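Local atomic coordinates of malonyl CoA-acyl carrier protein transacylase (Clostridium perfringens, PDB entry 3PTW), a protein that probably catalyses transfer of the malonyl group from malonyl-CoA to acyl carrier protein, the step that supplies malonyl units for fatty acid synthesis. Residues D43-E46 against L47-D51; E60-Q63 against P64-T68; I67-N70 against M71-T75; V113-R116 against G117-Q121. All coordinates share one frame; numbering follows the deposited sequence.

Contact 1 of 4, residues D43-E46 against L47-D51; sequences DMEE and LCFND
Phe49 turns one ring face toward the backbone of Glu45, one helical turn earlier. Glu45 CA lies over that face, 4.1 Å from the Phe49 ring centroid and 25° off the ring normal, a CH-pi contact set toward the rim. Glu45 CB touches the same ring at CE2, 3.7 Å away. The Glu45 carboxylate is inclined to the ring by 31° and runs on to a salt bridge with Lys34.

Glu46 and Asn50 meet through their polar ends. Asn50 ND2 gives a hydrogen bond of 2.9 Å to Glu46 OE1, arriving from above the carboxylate plane. Glu46 reaches it by a bend at chi2 (66°), which turns the carboxylate back toward the Asn50 amide; the two planes are inclined to each other. In the backbone, Glu46 O takes two donors, Asn50 N at 2.9 Å and Asp51 N at 2.8 Å. The second bond lies in the carbonyl plane. Asp51 then leaves the helix with positive phi.

Met44 SD and CE both touch Leu47 CD2, each at 3.8 Å. At the start of the helix, Asp43 is the N-cap: its OD1 accepts from Glu46 N at 3.1 Å. The N-H points almost straight at OD1 but meets it from above the carboxylate plane.

The short helix 44-49 thus has both ends closed by local hydrogen bonds. Its apolar side rests on helix 59-79, where Met44 meets Thr68 and Leu47 meets Ala65. Phe49 packs against Phe33 of helix 27-40 and Phe23 of helix 20-25.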
loop_
_atom_site.group_PDB
_atom_site.type_symbol
_atom_site.label_atom_id
_atom_site.label_comp_id
_atom_site.label_asym_id
_atom_site.label_seq_id
_atom_site.Cartn_x
_atom_site.Cartn_y
_atom_site.Cartn_z
ATOM N N ASP A 43 -2.634 -23.016 -0.589
ATOM C CA ASP A 43 -1.297 -23.107 -1.154
ATOM C C ASP A 43 -0.840 -21.744 -1.694
ATOM O O ASP A 43 -1.077 -21.401 -2.859
ATOM C CB ASP A 43 -1.240 -24.199 -2.233
ATOM C CG ASP A 43 0.183 -24.608 -2.582
ATOM O OD1 ASP A 43 1.109 -23.772 -2.484
ATOM O OD2 ASP A 43 0.379 -25.776 -2.966
ATOM N N MET A 44 -0.178 -20.978 -0.829
ATOM C CA MET A 44 0.265 -19.626 -1.162
ATOM C C MET A 44 1.403 -19.592 -2.170
ATOM O O MET A 44 1.525 -18.640 -2.937
ATOM C CB MET A 44 0.637 -18.854 0.108
ATOM C CG MET A 44 -0.568 -18.573 0.984
ATOM S SD MET A 44 -1.843 -17.665 0.071
ATOM C CE MET A 44 -1.006 -16.077 -0.121
ATOM N N GLU A 45 2.236 -20.629 -2.159
ATOM C CA GLU A 45 3.274 -20.796 -3.171
ATOM C C GLU A 45 2.649 -20.852 -4.554
ATOM O O GLU A 45 2.965 -20.035 -5.416
ATOM C CB GLU A 45 4.081 -22.066 -2.909
ATOM C CG GLU A 45 5.002 -21.956 -1.713
ATOM C CD GLU A 45 5.548 -23.298 -1.286
ATOM O OE1 GLU A 45 5.649 -23.530 -0.063
ATOM O OE2 GLU A 45 5.875 -24.124 -2.170
ATOM N N GLU A 46 1.729 -21.795 -4.739
ATOM C CA GLU A 46 1.002 -21.938 -5.992
ATOM C C GLU A 46 0.268 -20.652 -6.384
ATOM O O GLU A 46 0.313 -20.252 -7.546
ATOM C CB GLU A 46 0.035 -23.121 -5.901
ATOM C CG GLU A 46 -0.578 -23.560 -7.220
ATOM C CD GLU A 46 0.426 -24.151 -8.215
ATOM O OE1 GLU A 46 1.621 -24.344 -7.863
ATOM O OE2 GLU A 46 0.002 -24.418 -9.365
ATOM N N LEU A 47 -0.389 -20.000 -5.426
ATOM C CA LEU A 47 -1.137 -18.776 -5.723
ATOM C C LEU A 47 -0.221 -17.710 -6.318
ATOM O O LEU A 47 -0.562 -17.081 -7.320
ATOM C CB LEU A 47 -1.854 -18.221 -4.473
ATOM C CG LEU A 47 -2.553 -16.849 -4.561
ATOM C CD1 LEU A 47 -3.625 -16.779 -5.680
ATOM C CD2 LEU A 47 -3.165 -16.427 -3.226
ATOM N N CYS A 48 0.942 -17.522 -5.696
ATOM C CA CYS A 48 1.863 -16.460 -6.081
ATOM C C CYS A 48 2.718 -16.806 -7.289
ATOM O O CYS A 48 2.996 -15.935 -8.117
ATOM C CB CYS A 48 2.773 -16.095 -4.913
ATOM S SG CYS A 48 1.904 -15.167 -3.655
ATOM N N PHE A 49 3.136 -18.068 -7.376
ATOM C CA PHE A 49 4.122 -18.468 -8.372
ATOM C C PHE A 49 3.450 -18.901 -9.660
ATOM O O PHE A 49 3.989 -18.671 -10.736
ATOM C CB PHE A 49 5.072 -19.566 -7.843
ATOM C CG PHE A 49 5.697 -19.253 -6.493
ATOM C CD1 PHE A 49 5.846 -17.929 -6.053
ATOM C CD2 PHE A 49 6.148 -20.284 -5.668
ATOM C CE1 PHE A 49 6.415 -17.644 -4.816
ATOM C CE2 PHE A 49 6.727 -20.010 -4.432
ATOM C CZ PHE A 49 6.856 -18.689 -3.996
ATOM N N ASN A 50 2.265 -19.503 -9.550
ATOM C CA ASN A 50 1.551 -20.003 -10.726
ATOM C C ASN A 50 0.197 -19.377 -10.993
ATOM O O ASN A 50 -0.143 -19.138 -12.146
ATOM C CB ASN A 50 1.411 -21.517 -10.655
ATOM C CG ASN A 50 2.718 -22.216 -10.897
ATOM O OD1 ASN A 50 3.334 -22.034 -11.942
ATOM N ND2 ASN A 50 3.164 -23.009 -9.926
ATOM N N ASP A 51 -0.564 -19.127 -9.926
ATOM C CA ASP A 51 -1.962 -18.654 -10.012
ATOM C C ASP A 51 -2.877 -19.446 -10.978
ATOM O O ASP A 51 -3.529 -18.840 -11.846
ATOM C CB ASP A 51 -2.003 -17.156 -10.331
ATOM C CG ASP A 51 -3.393 -16.566 -10.196
ATOM O OD1 ASP A 51 -3.649 -15.505 -10.820
ATOM O OD2 ASP A 51 -4.228 -17.168 -9.479
#

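Contact 2 of 4, residues E60-Q63 against P64-T68; sequences EFTQ and PAIIT
Glu60 O comes within 3.0 Å of Pro64 CD. This is where a regular helix would have the N-H of the fourth residue on. Pro64 N carries no hydrogen, so the ring takes that place and the helix kinks here.

Phe61 follows. Its O accepts from Ala65 N at 3.1 Å and also lies 3.4 Å from Pro64 CG. The proline ring sits as a knob in the hole formed by Glu60, Phe61, Thr62 and Gln63. The Phe61 side chain leaves the helix to meet Lys114 in a cation-pi contact.

Thr62 O receives Ile66 N at 2.9 Å. The two side chains lie alongside each other, with Thr62 CG2 3.8 Å from Ile66 CD1. Thr62 CG2 is opposite the backbone N, and this rotation puts the methyl beside Ile66 while OG1 bonds to Leu56 O.

Gln63 O accepts from Ile67 N at 3.0 Å. Ile67 CG1, placed beside its own backbone N (chi1 -70°), also packs close to this oxygen. The Gln63 amide leaves this turn for Arg116.

Pro64 O in turn takes two donors from Thr68: OG1 at 2.7 Å and the backbone N at 3.2 Å. The hydroxyl bond is the shorter.

The chemistry is thus uneven along the helix. One backbone hydrogen bond is missing at Glu60 O, where the carbonyl faces a ring carbon, and for lack of it the helix is kinked at Pro64. From Phe61 onward the regular bonds resume. One turn later, the Thr68 hydroxyl adds a second donor to a buried carbonyl.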
loop_
_atom_site.group_PDB
_atom_site.type_symbol
_atom_site.label_atom_id
_atom_site.label_comp_id
_atom_site.label_asym_id
_atom_site.label_seq_id
_atom_site.Cartn_x
_atom_site.Cartn_y
_atom_site.Cartn_z
ATOM N N GLU A 60 -9.696 -10.056 -2.520
ATOM C CA GLU A 60 -9.626 -11.014 -1.409
ATOM C C GLU A 60 -8.324 -11.840 -1.393
ATOM O O GLU A 60 -7.734 -12.082 -0.333
ATOM C CB GLU A 60 -10.820 -11.953 -1.416
ATOM C CG GLU A 60 -10.812 -12.878 -0.209
ATOM C CD GLU A 60 -11.916 -13.898 -0.225
ATOM O OE1 GLU A 60 -12.856 -13.750 -1.025
ATOM O OE2 GLU A 60 -11.843 -14.848 0.581
ATOM N N PHE A 61 -7.870 -12.252 -2.572
ATOM C CA PHE A 61 -6.664 -13.057 -2.691
ATOM C C PHE A 61 -5.385 -12.252 -2.951
ATOM O O PHE A 61 -4.320 -12.628 -2.465
ATOM C CB PHE A 61 -6.869 -14.157 -3.732
ATOM C CG PHE A 61 -7.800 -15.234 -3.271
ATOM C CD1 PHE A 61 -7.301 -16.362 -2.624
ATOM C CD2 PHE A 61 -9.182 -15.108 -3.440
ATOM C CE1 PHE A 61 -8.156 -17.357 -2.168
ATOM C CE2 PHE A 61 -10.058 -16.114 -2.984
ATOM C CZ PHE A 61 -9.547 -17.229 -2.356
ATOM N N THR A 62 -5.501 -11.161 -3.705
ATOM C CA THR A 62 -4.400 -10.230 -3.943
ATOM C C THR A 62 -3.738 -9.763 -2.648
ATOM O O THR A 62 -2.499 -9.694 -2.562
ATOM C CB THR A 62 -4.891 -8.959 -4.704
ATOM O OG1 THR A 62 -5.704 -9.337 -5.815
ATOM C CG2 THR A 62 -3.716 -8.125 -5.205
ATOM N N GLN A 63 -4.565 -9.442 -1.647
ATOM C CA GLN A 63 -4.069 -8.806 -0.435
ATOM C C GLN A 63 -3.143 -9.741 0.387
ATOM O O GLN A 63 -1.998 -9.367 0.646
ATOM C CB GLN A 63 -5.207 -8.141 0.379
ATOM C CG GLN A 63 -5.949 -7.012 -0.391
ATOM C CD GLN A 63 -6.781 -6.052 0.488
ATOM O OE1 GLN A 63 -6.770 -6.113 1.717
ATOM N NE2 GLN A 63 -7.513 -5.172 -0.162
ATOM N N PRO A 64 -3.595 -10.967 0.743
ATOM C CA PRO A 64 -2.655 -11.863 1.442
ATOM C C PRO A 64 -1.530 -12.375 0.555
ATOM O O PRO A 64 -0.497 -12.827 1.066
ATOM C CB PRO A 64 -3.532 -13.033 1.881
ATOM C CG PRO A 64 -4.704 -13.026 0.902
ATOM C CD PRO A 64 -4.946 -11.553 0.661
ATOM N N ALA A 65 -1.728 -12.343 -0.756
ATOM C CA ALA A 65 -0.654 -12.703 -1.675
ATOM C C ALA A 65 0.496 -11.696 -1.579
ATOM O O ALA A 65 1.641 -12.085 -1.377
ATOM C CB ALA A 65 -1.173 -12.815 -3.088
ATOM N N ILE A 66 0.180 -10.414 -1.692
ATOM C CA ILE A 66 1.183 -9.339 -1.592
ATOM C C ILE A 66 1.823 -9.261 -0.205
ATOM O O ILE A 66 3.047 -9.142 -0.080
ATOM C CB ILE A 66 0.580 -7.976 -2.016
ATOM C CG1 ILE A 66 0.302 -8.000 -3.519
ATOM C CG2 ILE A 66 1.491 -6.796 -1.616
ATOM C CD1 ILE A 66 -0.355 -6.776 -4.051
ATOM N N ILE A 67 0.998 -9.369 0.832
ATOM C CA ILE A 67 1.470 -9.299 2.207
ATOM C C ILE A 67 2.536 -10.363 2.496
ATOM O O ILE A 67 3.544 -10.067 3.148
ATOM C CB ILE A 67 0.292 -9.389 3.211
ATOM C CG1 ILE A 67 -0.561 -8.110 3.150
ATOM C CG2 ILE A 67 0.793 -9.663 4.633
ATOM C CD1 ILE A 67 0.185 -6.813 3.435
ATOM N N THR A 68 2.297 -11.579 1.995
ATOM C CA THR A 68 3.230 -12.699 2.118
ATOM C C THR A 68 4.518 -12.430 1.359
ATOM O O THR A 68 5.608 -12.702 1.855
ATOM C CB THR A 68 2.620 -14.033 1.551
ATOM O OG1 THR A 68 1.389 -14.331 2.224
ATOM C CG2 THR A 68 3.594 -15.196 1.735
#

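Contact 3 of 4, residues I67-N70 against M71-T75; sequences ITTN and MAILT
Asn70 carries the flat side-chain group of this turn, and its backbone O accepts from Leu74 N at 3.0 Å. The amide itself is used outside this turn. No atom of 71-75 lies against a face or an edge of it. Its ND2 instead donates to Ala9 O and Ser96 OG, two bonds that fix its rotation.

Thr69 and Ile73 touch through their methyl ends. Thr69 CG2 is 4.1 Å from Ile73 CD1, a loose contact. Ile73 CG1 lies 3.4 Å from Thr69 O, close to the carbonyl that accepts from Ile73 N at 3.1 Å. Chi1 of Ile73 (-65°) brings CG1 back along the helix to that carbonyl.

Thr75 folds its hydroxyl onto the preceding turn. Thr75 OG1 donates to Met71 O at 2.7 Å from above the carbonyl plane, and Thr75 N reaches the same oxygen at 2.8 Å.

A threonine hydroxyl turned back to the carbonyl four residues earlier is a familiar helix feature, and Thr69 OG1 does the same with Ala65 O. The turn belongs to the buried helix 59-79 of the acyl transferase domain. The Asn70 side chain comes close to a probable nucleophile elbow that includes Ser91 but makes no contact with it.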
loop_
_atom_site.group_PDB
_atom_site.type_symbol
_atom_site.label_atom_id
_atom_site.label_comp_id
_atom_site.label_asym_id
_atom_site.label_seq_id
_atom_site.Cartn_x
_atom_site.Cartn_y
_atom_site.Cartn_z
ATOM N N ILE A 67 0.998 -9.369 0.832
ATOM C CA ILE A 67 1.470 -9.299 2.207
ATOM C C ILE A 67 2.536 -10.363 2.496
ATOM O O ILE A 67 3.544 -10.067 3.148
ATOM C CB ILE A 67 0.292 -9.389 3.211
ATOM C CG1 ILE A 67 -0.561 -8.110 3.150
ATOM C CG2 ILE A 67 0.793 -9.663 4.633
ATOM C CD1 ILE A 67 0.185 -6.813 3.435
ATOM N N THR A 68 2.297 -11.579 1.995
ATOM C CA THR A 68 3.230 -12.699 2.118
ATOM C C THR A 68 4.518 -12.430 1.359
ATOM O O THR A 68 5.608 -12.702 1.855
ATOM C CB THR A 68 2.620 -14.033 1.551
ATOM O OG1 THR A 68 1.389 -14.331 2.224
ATOM C CG2 THR A 68 3.594 -15.196 1.735
ATOM N N THR A 69 4.371 -11.932 0.140
ATOM C CA THR A 69 5.497 -11.610 -0.723
ATOM C C THR A 69 6.380 -10.518 -0.099
ATOM O O THR A 69 7.610 -10.678 -0.014
ATOM C CB THR A 69 4.985 -11.263 -2.136
ATOM O OG1 THR A 69 4.503 -12.471 -2.752
ATOM C CG2 THR A 69 6.083 -10.645 -3.009
ATOM N N ASN A 70 5.744 -9.438 0.357
ATOM C CA ASN A 70 6.418 -8.355 1.095
ATOM C C ASN A 70 7.220 -8.861 2.307
ATOM O O ASN A 70 8.341 -8.413 2.550
ATOM C CB ASN A 70 5.410 -7.272 1.531
ATOM C CG ASN A 70 4.829 -6.474 0.351
ATOM O OD1 ASN A 70 5.181 -6.706 -0.797
ATOM N ND2 ASN A 70 3.934 -5.524 0.643
ATOM N N MET A 71 6.648 -9.816 3.039
ATOM C CA MET A 71 7.280 -10.353 4.241
ATOM C C MET A 71 8.477 -11.257 3.902
ATOM O O MET A 71 9.546 -11.142 4.511
ATOM C CB MET A 71 6.238 -11.109 5.074
ATOM C CG MET A 71 6.693 -11.547 6.463
ATOM S SD MET A 71 7.180 -10.217 7.597
ATOM C CE MET A 71 7.404 -11.167 9.100
ATOM N N ALA A 72 8.289 -12.141 2.924
ATOM C CA ALA A 72 9.353 -13.020 2.438
ATOM C C ALA A 72 10.596 -12.234 2.008
ATOM O O ALA A 72 11.703 -12.641 2.300
ATOM C CB ALA A 72 8.836 -13.877 1.282
ATOM N N ILE A 73 10.394 -11.103 1.329
ATOM C CA ILE A 73 11.490 -10.218 0.925
ATOM C C ILE A 73 12.112 -9.471 2.115
ATOM O O ILE A 73 13.343 -9.424 2.270
ATOM C CB ILE A 73 11.025 -9.203 -0.156
ATOM C CG1 ILE A 73 10.651 -9.946 -1.448
ATOM C CG2 ILE A 73 12.119 -8.136 -0.427
ATOM C CD1 ILE A 73 9.854 -9.107 -2.452
ATOM N N LEU A 74 11.254 -8.890 2.950
ATOM C CA LEU A 74 11.697 -8.202 4.155
ATOM C C LEU A 74 12.582 -9.078 5.062
ATOM O O LEU A 74 13.594 -8.602 5.600
ATOM C CB LEU A 74 10.484 -7.717 4.944
ATOM C CG LEU A 74 10.749 -7.172 6.357
ATOM C CD1 LEU A 74 11.625 -5.915 6.308
ATOM C CD2 LEU A 74 9.429 -6.900 7.071
ATOM N N THR A 75 12.175 -10.338 5.261
ATOM C CA THR A 75 12.889 -11.254 6.158
ATOM C C THR A 75 14.316 -11.488 5.672
ATOM O O THR A 75 15.245 -11.515 6.474
ATOM C CB THR A 75 12.169 -12.645 6.300
ATOM O OG1 THR A 75 10.764 -12.454 6.488
ATOM C CG2 THR A 75 12.698 -13.407 7.495
#

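Contact 4 of 4, residues V113-R116 against G117-Q121; sequences VKKR and GKFMQ
Helix 106-122 borders the probable active site of the acyl transferase domain, and the side chains of Arg116 and Met120 cross on it one turn apart. Met120 SD lies over one face of the Arg116 guanidinium, 3.4 Å from Arg116 NH1 and offset toward the rim. Arg116 CG is anti to the backbone N (chi1 172°) and the chain runs straight on to NE (chi2 -175°, chi3 -171°), bringing the guanidinium alongside Met120. The sulfur also lies 3.8 Å from Arg116 CG. Met120 N donates to Arg116 O at 2.8 Å, joining the same two residues through the backbone.

Phe119 turns a ring face onto Lys115 O, which sits 3.0 Å above the centre of the ring plane. That oxygen also accepts from Phe119 N at 2.9 Å. Lys115 CB adds an apolar touch at Phe119 CE2, 3.8 Å away.

The Lys118 chain runs along that of Lys115. Bends at chi3 and chi4 carry Lys118 NZ back over the backbone, to 3.7 Å from Lys115 CA. Lys114 NZ and Lys118 NZ both form salt bridges with Glu60 OE2, which would be expected to offset their nearness to each other.

Arg116 NH1 bonds to Gln63 OE1, and NH2 to Gln248 OE1 and Ser91 OG. Ser91 belongs to a GxSxG sequence that fits a nucleophile elbow. The position of Arg116 is consistent with that of the arginine that binds the malonyl carboxylate in related transferases. The sulfur on one face, the two glutamine oxygens and Ser91 OG limit how the guanidinium can turn.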
loop_
_atom_site.group_PDB
_atom_site.type_symbol
_atom_site.label_atom_id
_atom_site.label_comp_id
_atom_site.label_asym_id
_atom_site.label_seq_id
_atom_site.Cartn_x
_atom_site.Cartn_y
_atom_site.Cartn_z
ATOM N N VAL A 113 -5.951 -9.458 6.196
ATOM C CA VAL A 113 -6.060 -8.742 4.922
ATOM C C VAL A 113 -6.864 -9.505 3.861
ATOM O O VAL A 113 -7.426 -8.894 2.946
ATOM C CB VAL A 113 -4.700 -8.272 4.355
ATOM C CG1 VAL A 113 -4.032 -7.246 5.312
ATOM C CG2 VAL A 113 -3.792 -9.464 4.029
ATOM N N LYS A 114 -6.933 -10.821 4.000
ATOM C CA LYS A 114 -7.789 -11.624 3.138
ATOM C C LYS A 114 -9.242 -11.219 3.400
ATOM O O LYS A 114 -10.003 -10.985 2.462
ATOM C CB LYS A 114 -7.562 -13.120 3.388
ATOM C CG LYS A 114 -8.460 -14.049 2.590
ATOM C CD LYS A 114 -8.071 -15.514 2.850
ATOM C CE LYS A 114 -9.185 -16.472 2.433
ATOM N NZ LYS A 114 -9.189 -16.647 0.960
ATOM N N LYS A 115 -9.603 -11.104 4.680
ATOM C CA LYS A 115 -10.944 -10.686 5.065
ATOM C C LYS A 115 -11.243 -9.269 4.595
ATOM O O LYS A 115 -12.307 -9.011 4.048
ATOM C CB LYS A 115 -11.162 -10.847 6.582
ATOM C CG LYS A 115 -11.282 -12.318 7.011
ATOM C CD LYS A 115 -11.829 -12.466 8.425
ATOM C CE LYS A 115 -11.658 -13.890 8.987
ATOM N NZ LYS A 115 -10.203 -14.271 9.239
ATOM N N ARG A 116 -10.279 -8.370 4.796
ATOM C CA ARG A 116 -10.359 -6.975 4.382
ATOM C C ARG A 116 -10.603 -6.859 2.881
ATOM O O ARG A 116 -11.468 -6.105 2.437
ATOM C CB ARG A 116 -9.056 -6.261 4.758
ATOM C CG ARG A 116 -8.886 -4.830 4.216
ATOM C CD ARG A 116 -7.478 -4.324 4.589
ATOM N NE ARG A 116 -7.254 -2.907 4.312
ATOM C CZ ARG A 116 -6.816 -2.422 3.148
ATOM N NH1 ARG A 116 -6.585 -3.233 2.125
ATOM N NH2 ARG A 116 -6.644 -1.110 3.002
ATOM N N GLY A 117 -9.829 -7.613 2.108
ATOM C CA GLY A 117 -9.913 -7.576 0.655
ATOM C C GLY A 117 -11.275 -8.012 0.192
ATOM O O GLY A 117 -11.842 -7.419 -0.733
ATOM N N LYS A 118 -11.796 -9.052 0.846
ATOM C CA LYS A 118 -13.157 -9.539 0.634
ATOM C C LYS A 118 -14.166 -8.424 0.908
ATOM O O LYS A 118 -15.058 -8.155 0.078
ATOM C CB LYS A 118 -13.418 -10.717 1.575
ATOM C CG LYS A 118 -14.663 -11.556 1.302
ATOM C CD LYS A 118 -14.967 -12.493 2.498
ATOM C CE LYS A 118 -14.004 -13.706 2.630
ATOM N NZ LYS A 118 -12.668 -13.515 3.331
ATOM N N PHE A 119 -14.019 -7.764 2.061
ATOM C CA PHE A 119 -14.982 -6.740 2.471
ATOM C C PHE A 119 -14.956 -5.530 1.527
ATOM O O PHE A 119 -16.016 -5.003 1.141
ATOM C CB PHE A 119 -14.760 -6.285 3.926
ATOM C CG PHE A 119 -14.757 -7.403 4.942
ATOM C CD1 PHE A 119 -15.552 -8.540 4.777
ATOM C CD2 PHE A 119 -13.970 -7.299 6.092
ATOM C CE1 PHE A 119 -15.548 -9.572 5.726
ATOM C CE2 PHE A 119 -13.954 -8.318 7.047
ATOM C CZ PHE A 119 -14.749 -9.460 6.864
ATOM N N MET A 120 -13.751 -5.096 1.152
ATOM C CA MET A 120 -13.615 -3.953 0.251
ATOM C C MET A 120 -14.243 -4.222 -1.121
ATOM O O MET A 120 -14.889 -3.336 -1.696
ATOM C CB MET A 120 -12.155 -3.541 0.097
ATOM C CG MET A 120 -11.562 -2.902 1.352
ATOM S SD MET A 120 -9.786 -2.631 1.227
ATOM C CE MET A 120 -9.749 -1.124 0.263
ATOM N N GLN A 121 -14.060 -5.444 -1.631
ATOM C CA GLN A 121 -14.581 -5.804 -2.949
ATOM C C GLN A 121 -16.105 -5.931 -2.947
ATOM O O GLN A 121 -16.760 -5.529 -3.914
ATOM C CB GLN A 121 -13.937 -7.096 -3.464
ATOM C CG GLN A 121 -13.992 -7.303 -5.006
ATOM C CD GLN A 121 -13.505 -6.087 -5.815
ATOM O OE1 GLN A 121 -14.156 -5.667 -6.777
ATOM N NE2 GLN A 121 -12.376 -5.518 -5.420
#

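Contacts 2 and 3 are successive turns of helix 59-79, sharing Ile67 and Thr68, with centres about 11 Å apart. Contact 1 packs on the same helix: Met44 CE lies 3.5 Å from Pro64 O, and Cys48 SG 3.9 Å from Thr69 OG1. Contact 4 packs against contact 2, centres about 10 Å apart. A probable hydrogen bond, Gln63 OE1 to Arg116 NH1 at 2.9 Å, and a salt bridge, Glu60 OE2 to Lys118 NZ at 3.2 Å, tie them. Ile67 CG1 also touches Val113 CG2 at 3.6 Å. Helix 59-79 stands between contact 1 and contact 4, whose nearest atoms are about 7 Å apart. Of the four, contact 4 touches the probable nucleophile elbow, through Arg116.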